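Side-chain contacts in uncharacterized protein (Peptoclostridium difficile, PDB 6N7M), which is of unknown function but probably leaves the cytoplasm by way of a signal peptide, its ordered core being a two-helix hairpin: residues A[35-38]-A[39-43]; A[66-69]-A[70-74]; A[76-79]-A[80-84]. All coordinates share one frame; numbering follows the deposited sequence. Where two conformers were deposited one is given.

Contact 1: residues A[35-38]-A[39-43]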
loop_
_atom_site.group_PDB
_atom_site.type_symbol
_atom_site.label_atom_id
_atom_site.label_comp_id
_atom_site.label_asym_id
_atom_site.label_seq_id
_atom_site.Cartn_x
_atom_site.Cartn_y
_atom_site.Cartn_z
ATOM N N TYR A 35 1.053 3.548 -8.465
ATOM C CA TYR A 35 0.587 4.939 -8.301
ATOM C C TYR A 35 1.049 5.854 -9.429
ATOM O O TYR A 35 2.181 5.681 -9.943
ATOM C CB TYR A 35 1.169 5.547 -7.027
ATOM C CG TYR A 35 0.496 5.119 -5.752
ATOM C CD1 TYR A 35 -0.682 5.720 -5.363
ATOM C CD2 TYR A 35 1.052 4.156 -4.928
ATOM C CE1 TYR A 35 -1.293 5.426 -4.160
ATOM C CE2 TYR A 35 0.435 3.819 -3.736
ATOM C CZ TYR A 35 -0.741 4.453 -3.356
ATOM O OH TYR A 35 -1.367 4.151 -2.191
ATOM N N THR A 36 0.221 6.850 -9.679
ATOM C CA THR A 36 0.607 7.978 -10.565
ATOM C C THR A 36 1.239 8.989 -9.613
ATOM O O THR A 36 1.074 8.848 -8.395
ATOM C CB THR A 36 -0.565 8.620 -11.321
ATOM O OG1 THR A 36 -1.437 9.302 -10.421
ATOM C CG2 THR A 36 -1.397 7.622 -12.099
ATOM N N TYR A 37 1.966 9.948 -10.162
ATOM C CA TYR A 37 2.572 10.990 -9.317
ATOM C C TYR A 37 1.447 11.673 -8.533
ATOM O O TYR A 37 1.572 11.868 -7.304
ATOM C CB TYR A 37 3.349 11.957 -10.206
ATOM C CG TYR A 37 4.026 13.038 -9.417
ATOM C CD1 TYR A 37 3.334 14.138 -8.969
ATOM C CD2 TYR A 37 5.351 12.897 -9.051
ATOM C CE1 TYR A 37 3.962 15.116 -8.217
ATOM C CE2 TYR A 37 5.993 13.860 -8.286
ATOM C CZ TYR A 37 5.291 14.969 -7.868
ATOM O OH TYR A 37 5.928 15.892 -7.102
ATOM N N GLU A 38 0.370 12.044 -9.228
ATOM C CA GLU A 38 -0.748 12.779 -8.570
ATOM C C GLU A 38 -1.364 11.945 -7.445
ATOM O O GLU A 38 -1.655 12.528 -6.387
ATOM C CB GLU A 38 -1.822 13.138 -9.588
ATOM C CG GLU A 38 -3.078 13.751 -9.005
ATOM C CD GLU A 38 -3.996 14.368 -10.051
ATOM O OE1 GLU A 38 -3.487 14.894 -11.066
ATOM O OE2 GLU A 38 -5.216 14.285 -9.868
ATOM N N GLU A 39 -1.606 10.662 -7.706
ATOM C CA GLU A 39 -2.229 9.773 -6.708
ATOM C C GLU A 39 -1.330 9.651 -5.483
ATOM O O GLU A 39 -1.848 9.723 -4.353
ATOM C CB GLU A 39 -2.477 8.399 -7.317
ATOM C CG GLU A 39 -3.643 8.331 -8.274
ATOM C CD GLU A 39 -3.769 6.981 -8.975
ATOM O OE1 GLU A 39 -2.761 6.179 -8.985
ATOM O OE2 GLU A 39 -4.850 6.718 -9.524
ATOM N N TYR A 40 -0.027 9.496 -5.696
ATOM C CA TYR A 40 0.870 9.284 -4.546
ATOM C C TYR A 40 1.056 10.587 -3.778
ATOM O O TYR A 40 1.148 10.561 -2.531
ATOM C CB TYR A 40 2.184 8.703 -5.021
ATOM C CG TYR A 40 2.967 8.031 -3.932
ATOM C CD1 TYR A 40 2.473 6.920 -3.268
ATOM C CD2 TYR A 40 4.230 8.484 -3.585
ATOM C CE1 TYR A 40 3.188 6.301 -2.263
ATOM C CE2 TYR A 40 4.968 7.866 -2.592
ATOM C CZ TYR A 40 4.455 6.762 -1.935
ATOM O OH TYR A 40 5.177 6.120 -0.975
ATOM N N ALA A 41 1.083 11.697 -4.505
ATOM C CA ALA A 41 1.189 13.009 -3.827
ATOM C C ALA A 41 -0.046 13.175 -2.933
ATOM O O ALA A 41 0.113 13.636 -1.796
ATOM C CB ALA A 41 1.294 14.120 -4.840
ATOM N N LYS A 42 -1.223 12.747 -3.424
ATOM C CA LYS A 42 -2.474 12.901 -2.625
ATOM C C LYS A 42 -2.420 11.987 -1.399
ATOM O O LYS A 42 -2.870 12.415 -0.285
ATOM C CB LYS A 42 -3.706 12.574 -3.456
ATOM C CG LYS A 42 -5.022 12.925 -2.778
ATOM C CD LYS A 42 -6.254 12.516 -3.587
ATOM C CE LYS A 42 -6.374 13.198 -4.931
ATOM N NZ LYS A 42 -7.521 12.654 -5.697
ATOM N N HIS A 43 -1.929 10.769 -1.600
ATOM C CA HIS A 43 -1.815 9.782 -0.500
ATOM C C HIS A 43 -0.912 10.344 0.605
ATOM O O HIS A 43 -1.297 10.264 1.829
ATOM C CB HIS A 43 -1.382 8.423 -1.073
ATOM C CG HIS A 43 -1.064 7.421 -0.032
ATOM N ND1 HIS A 43 -2.029 6.871 0.780
ATOM C CD2 HIS A 43 0.104 6.873 0.346
ATOM C CE1 HIS A 43 -1.459 6.070 1.649
ATOM N NE2 HIS A 43 -0.165 6.037 1.387
#

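Contact 2: residues A[66-69]-A[70-74]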
loop_
_atom_site.group_PDB
_atom_site.type_symbol
_atom_site.label_atom_id
_atom_site.label_comp_id
_atom_site.label_asym_id
_atom_site.label_seq_id
_atom_site.Cartn_x
_atom_site.Cartn_y
_atom_site.Cartn_z
ATOM N N GLU A 66 6.941 10.642 10.857
ATOM C CA GLU A 66 7.522 11.788 10.114
ATOM C C GLU A 66 8.657 11.298 9.221
ATOM O O GLU A 66 8.760 11.812 8.119
ATOM C CB GLU A 66 7.954 12.883 11.084
ATOM C CG GLU A 66 6.755 13.511 11.788
ATOM C CD GLU A 66 7.064 14.704 12.676
ATOM O OE1 GLU A 66 8.145 15.305 12.505
ATOM O OE2 GLU A 66 6.227 15.018 13.538
ATOM N N GLU A 67 9.443 10.318 9.695
ATOM C CA GLU A 67 10.548 9.698 8.922
ATOM C C GLU A 67 9.989 8.946 7.710
ATOM O O GLU A 67 10.600 9.026 6.610
ATOM C CB GLU A 67 11.320 8.739 9.819
ATOM C CG GLU A 67 12.579 8.191 9.194
ATOM C CD GLU A 67 13.238 7.101 10.028
ATOM O OE1 GLU A 67 12.497 6.384 10.752
ATOM O OE2 GLU A 67 14.485 6.985 9.985
ATOM N N THR A 68 8.914 8.178 7.911
ATOM C CA THR A 68 8.246 7.442 6.801
ATOM C C THR A 68 7.712 8.441 5.758
ATOM O O THR A 68 7.880 8.178 4.579
ATOM C CB THR A 68 7.138 6.525 7.355
ATOM O OG1 THR A 68 7.776 5.541 8.161
ATOM C CG2 THR A 68 6.288 5.844 6.304
ATOM N N ILE A 69 7.049 9.521 6.185
ATOM C CA ILE A 69 6.545 10.551 5.235
ATOM C C ILE A 69 7.733 11.137 4.436
ATOM O O ILE A 69 7.595 11.283 3.196
ATOM C CB ILE A 69 5.728 11.602 6.003
ATOM C CG1 ILE A 69 4.411 10.977 6.480
ATOM C CG2 ILE A 69 5.499 12.835 5.149
ATOM C CD1 ILE A 69 3.569 11.858 7.378
ATOM N N LYS A 70 8.871 11.378 5.093
ATOM C CA LYS A 70 10.053 11.932 4.381
ATOM C C LYS A 70 10.467 10.954 3.290
ATOM O O LYS A 70 10.726 11.408 2.186
ATOM C CB LYS A 70 11.227 12.230 5.318
ATOM C CG LYS A 70 11.097 13.525 6.114
ATOM C CD LYS A 70 12.313 13.828 6.986
ATOM C CE LYS A 70 12.323 15.263 7.484
ATOM N NZ LYS A 70 13.608 15.629 8.128
ATOM N N LYS A 71 10.547 9.662 3.620
ATOM C CA LYS A 71 10.915 8.590 2.667
ATOM C C LYS A 71 9.896 8.584 1.522
ATOM O O LYS A 71 10.314 8.459 0.378
ATOM C CB LYS A 71 10.952 7.241 3.387
ATOM C CG LYS A 71 11.106 6.013 2.498
ATOM C CD LYS A 71 10.796 4.703 3.211
ATOM C CE LYS A 71 9.352 4.574 3.654
ATOM N NZ LYS A 71 9.054 3.226 4.194
HETATM N N MSE A 72 8.607 8.718 1.827
HETATM C CA MSE A 72 7.607 8.699 0.731
HETATM C C MSE A 72 7.810 9.904 -0.201
HETATM O O MSE A 72 7.632 9.744 -1.417
HETATM C CB MSE A 72 6.200 8.608 1.336
HETATM C CG MSE A 72 5.996 7.397 2.158
HETATM SE SE MSE A 72 4.283 7.495 3.070
HETATM C CE MSE A 72 3.046 7.317 1.581
ATOM N N GLU A 73 8.115 11.085 0.345
ATOM C CA GLU A 73 8.381 12.279 -0.504
ATOM C C GLU A 73 9.566 12.008 -1.452
ATOM O O GLU A 73 9.510 12.481 -2.617
ATOM C CB GLU A 73 8.593 13.508 0.376
ATOM C CG GLU A 73 7.346 13.949 1.095
ATOM C CD GLU A 73 7.581 14.942 2.222
ATOM O OE1 GLU A 73 8.755 15.183 2.564
ATOM O OE2 GLU A 73 6.593 15.456 2.761
ATOM N N GLN A 74 10.590 11.278 -0.990
ATOM C CA GLN A 74 11.739 10.918 -1.859
ATOM C C GLN A 74 11.261 9.958 -2.955
ATOM O O GLN A 74 11.694 10.120 -4.109
ATOM C CB GLN A 74 12.871 10.266 -1.064
ATOM C CG GLN A 74 13.533 11.210 -0.067
ATOM C CD GLN A 74 14.512 10.464 0.808
ATOM O OE1 GLN A 74 14.502 9.235 0.881
ATOM N NE2 GLN A 74 15.358 11.199 1.502
#

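Contact 3: residues A[76-79]-A[80-84]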
loop_
_atom_site.group_PDB
_atom_site.type_symbol
_atom_site.label_atom_id
_atom_site.label_comp_id
_atom_site.label_asym_id
_atom_site.label_seq_id
_atom_site.Cartn_x
_atom_site.Cartn_y
_atom_site.Cartn_z
ATOM N N LEU A 76 8.194 9.774 -4.159
ATOM C CA LEU A 76 7.306 10.545 -5.061
ATOM C C LEU A 76 8.147 11.191 -6.158
ATOM O O LEU A 76 7.763 11.128 -7.317
ATOM C CB LEU A 76 6.574 11.624 -4.261
ATOM C CG LEU A 76 5.685 12.554 -5.064
ATOM C CD1 LEU A 76 4.525 11.823 -5.700
ATOM C CD2 LEU A 76 5.203 13.707 -4.216
ATOM N N GLU A 77 9.256 11.827 -5.775
ATOM C CA GLU A 77 10.139 12.507 -6.753
ATOM C C GLU A 77 10.728 11.452 -7.693
ATOM O O GLU A 77 10.879 11.758 -8.880
ATOM C CB GLU A 77 11.208 13.319 -6.019
ATOM C CG GLU A 77 12.032 14.191 -6.934
ATOM C CD GLU A 77 11.228 15.210 -7.718
ATOM O OE1 GLU A 77 9.995 15.206 -7.585
ATOM O OE2 GLU A 77 11.840 15.995 -8.475
ATOM N N LYS A 78 11.002 10.245 -7.201
ATOM C CA LYS A 78 11.557 9.176 -8.079
ATOM C C LYS A 78 10.497 8.747 -9.101
ATOM O O LYS A 78 10.866 8.245 -10.165
ATOM C CB LYS A 78 12.130 8.020 -7.271
ATOM C CG LYS A 78 13.464 8.313 -6.578
ATOM C CD LYS A 78 13.890 7.147 -5.715
ATOM C CE LYS A 78 15.073 7.448 -4.822
ATOM N NZ LYS A 78 15.229 6.394 -3.793
ATOM N N ILE A 79 9.216 8.882 -8.783
ATOM C CA ILE A 79 8.161 8.557 -9.791
ATOM C C ILE A 79 8.360 9.486 -10.994
ATOM O O ILE A 79 8.409 9.001 -12.090
ATOM C CB ILE A 79 6.738 8.706 -9.206
ATOM C CG1 ILE A 79 6.440 7.671 -8.129
ATOM C CG2 ILE A 79 5.703 8.683 -10.294
ATOM C CD1 ILE A 79 5.058 7.852 -7.521
ATOM N N LYS A 80 8.568 10.781 -10.739
ATOM C CA LYS A 80 8.779 11.796 -11.788
ATOM C C LYS A 80 10.159 11.642 -12.474
ATOM O O LYS A 80 10.218 11.732 -13.704
ATOM C CB LYS A 80 8.707 13.165 -11.113
ATOM C CG LYS A 80 8.897 14.356 -12.020
ATOM C CD LYS A 80 8.858 15.678 -11.267
ATOM C CE LYS A 80 8.977 16.851 -12.206
ATOM N NZ LYS A 80 8.986 18.152 -11.499
ATOM N N THR A 81 11.224 11.487 -11.692
ATOM C CA THR A 81 12.620 11.482 -12.220
ATOM C C THR A 81 13.157 10.113 -12.629
ATOM O O THR A 81 14.196 10.107 -13.352
ATOM C CB THR A 81 13.592 12.102 -11.207
ATOM O OG1 THR A 81 13.662 11.236 -10.076
ATOM C CG2 THR A 81 13.184 13.494 -10.787
ATOM N N GLU A 82 12.541 9.012 -12.214
ATOM C CA GLU A 82 13.081 7.664 -12.553
ATOM C C GLU A 82 11.966 6.711 -12.998
ATOM O O GLU A 82 12.259 5.551 -13.291
ATOM C CB GLU A 82 13.839 7.072 -11.353
ATOM C CG GLU A 82 15.023 7.926 -10.915
ATOM C CD GLU A 82 15.886 7.361 -9.802
ATOM O OE1 GLU A 82 15.466 6.357 -9.180
ATOM O OE2 GLU A 82 16.979 7.932 -9.561
ATOM N N GLY A 83 10.710 7.155 -13.029
ATOM C CA GLY A 83 9.625 6.228 -13.421
ATOM C C GLY A 83 9.421 5.137 -12.387
ATOM O O GLY A 83 8.989 4.004 -12.748
ATOM N N LEU A 84 9.759 5.426 -11.138
ATOM C CA LEU A 84 9.568 4.434 -10.043
ATOM C C LEU A 84 8.104 3.968 -9.996
ATOM O O LEU A 84 7.183 4.786 -10.114
ATOM C CB LEU A 84 10.016 5.042 -8.708
ATOM C CG LEU A 84 9.846 4.119 -7.501
ATOM C CD1 LEU A 84 10.767 2.912 -7.599
ATOM C CD2 LEU A 84 10.080 4.842 -6.201
#

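Contact 1: residues A[35-38]-A[39-43]
Tyr40 turns the edge of its ring toward a face of Tyr35. Its CD1 stands over the centre of that ring, 3.5 Å from Tyr35 CD2. The two planes are 58° apart, a tilted edge-to-face pair. Tyr40 CG is anti to its backbone N (chi1 -160°), which carries the ring out from the helix and forward along it, with the CD1 edge over Tyr35. At the far end of Tyr35, the hydroxyl lies over a face of the imidazole, with OH 3.9 Å from His43 CG. These two rings are nearly parallel but slid apart, so they barely overlap. Glu39 meets Tyr35 differently. Its CB sits at the ring edge, in plane, 3.8 Å from Tyr35 CD1.

The polar contacts close the first turn of helix 37-51. Thr36 is the N-cap and forms a capping box with Glu39. Glu39 N donates to Thr36 OG1 over 3.0 Å. Thr36 OG1 lies between its own backbone N and carbonyl carbon (chi1 68°), facing the first turn. In return Thr36 N donates to Glu39 OE1 over 3.1 Å, meeting the carboxylate from above its plane. Tyr35, just before the cap, and Tyr40, four residues after it, fit a hydrophobic staple around this box.

Backbone bonds continue the helix. Tyr40 N reaches Thr36 O, Ala41 N reaches Tyr37 O at 2.8 Å, and Lys42 N reaches Glu38 O. Glu38 and Lys42 carry opposite charges one turn apart, but Glu38 OE2 and Lys42 NZ stay 5.0 Å from each other. Beyond the segments, Ile86 and Pro89 pack on Tyr35. The hydroxyl of Tyr40 makes a weak hydrogen bond to Glu75 on helix 62-82.

Contact 2: residues A[66-69]-A[70-74]
Thr68 and Met72 meet one turn apart. Met72 is a selenomethionine, and its SE lies 4.1 Å from Thr68 CG2. The methyl faces the next turn because CG2 is anti to the backbone N of Thr68. The hydroxyl has its partner in the preceding turn, where Thr68 OG1 is hydrogen-bonded to Asp64 O. The carbonyl of Thr68 accepts from Met72 N at 2.9 Å. Met72 CG also packs against this oxygen, with CG 3.2 Å from Thr68 O.

Ile69 and Glu73 repeat the spacing. Glu73 N donates to Ile69 O over 2.9 Å. Glu73 OE2 lies beside the isoleucine methyl, 3.7 Å from Ile69 CG2. The same OE2 makes a long, weak ion pair with Lys48 of helix 37-51.

Lys70 N and Lys71 N are met in the same way, by Glu66 O and Glu67 O, both at 3.1 Å, and Gln74 N donates to Lys70 O. The aliphatic starts of both lysines pack on carbonyl oxygens of the previous turn, with Lys71 CB 3.4 Å from Thr68 O. Thr68 also packs on Met87 of the second subunit.

Ile69 and Met72 are buried against Leu47 of helix 37-51, while the glutamates and lysines lie mostly outside. This is the pattern of an amphipathic alpha helix in a helical hairpin.

Contact 3: residues A[76-79]-A[80-84]
Lys78 O is gripped by two backbone donors. Glu82 N reaches it over 2.8 Å and Leu84 N over 3.2 Å. They come from opposite faces of the carbonyl plane. The bond from Leu84 is nearly straight at its hydrogen (171°). Next to it, Gly83 N makes a weak bond to Ile79 O, and Gly83 CA adds a CA-H...O contact to the same oxygen. One residue earlier than the Glu82 bond, Thr81 N donates to Glu77 O at 2.8 Å.

Side chains pack around this backbone core. Leu84 folds back over the last turn, its CB and CD2 both reaching Lys78 CB, with Leu84 CD2 3.9 Å away from it. Lys78 and Glu82 run side by side. Glu82 OE1 is 3.8 Å from Lys78 CG, so the carboxylate touches the aliphatic stem and not the ammonium group. Glu77 bends at chi2 (59°), which brings its carboxylate to the neighbouring turn. There OE2 lies 3.7 Å from Thr81 CG2, and OE1 lies beside Lys80 CD.

Farther out, Ile79 packs on Tyr40 of helix 37-51. Lys85 NZ holds the carbonyl of Gly83 by a hydrogen bond. Gly83 itself has positive phi (68°) and turns the chain out of the helix. A glycine in the left-handed alpha conformation, with backbone N-H groups folding back onto carbonyls of the last turn, is a common C-terminal cap of an alpha helix.

In the fold
From the N terminus, contact 1 comes first and starts helix 37-51. The chain then turns back into helix 62-82, which carries contact 2 and, farther along, contact 3 at its C-terminal end. Each contact closes only a local turn. They follow in series, and none nests in or crosses another. Their ties across the hairpin are through packing. Contact 1 meets contact 2 where His43 and Tyr40 touch Met72. It meets contact 3 where Tyr37, Tyr40 and Ala41 touch Leu76 or Ile79. Contacts 2 and 3 adjoin along one helix and do not otherwise touch. The start of one helix thus lies beside the end of the other.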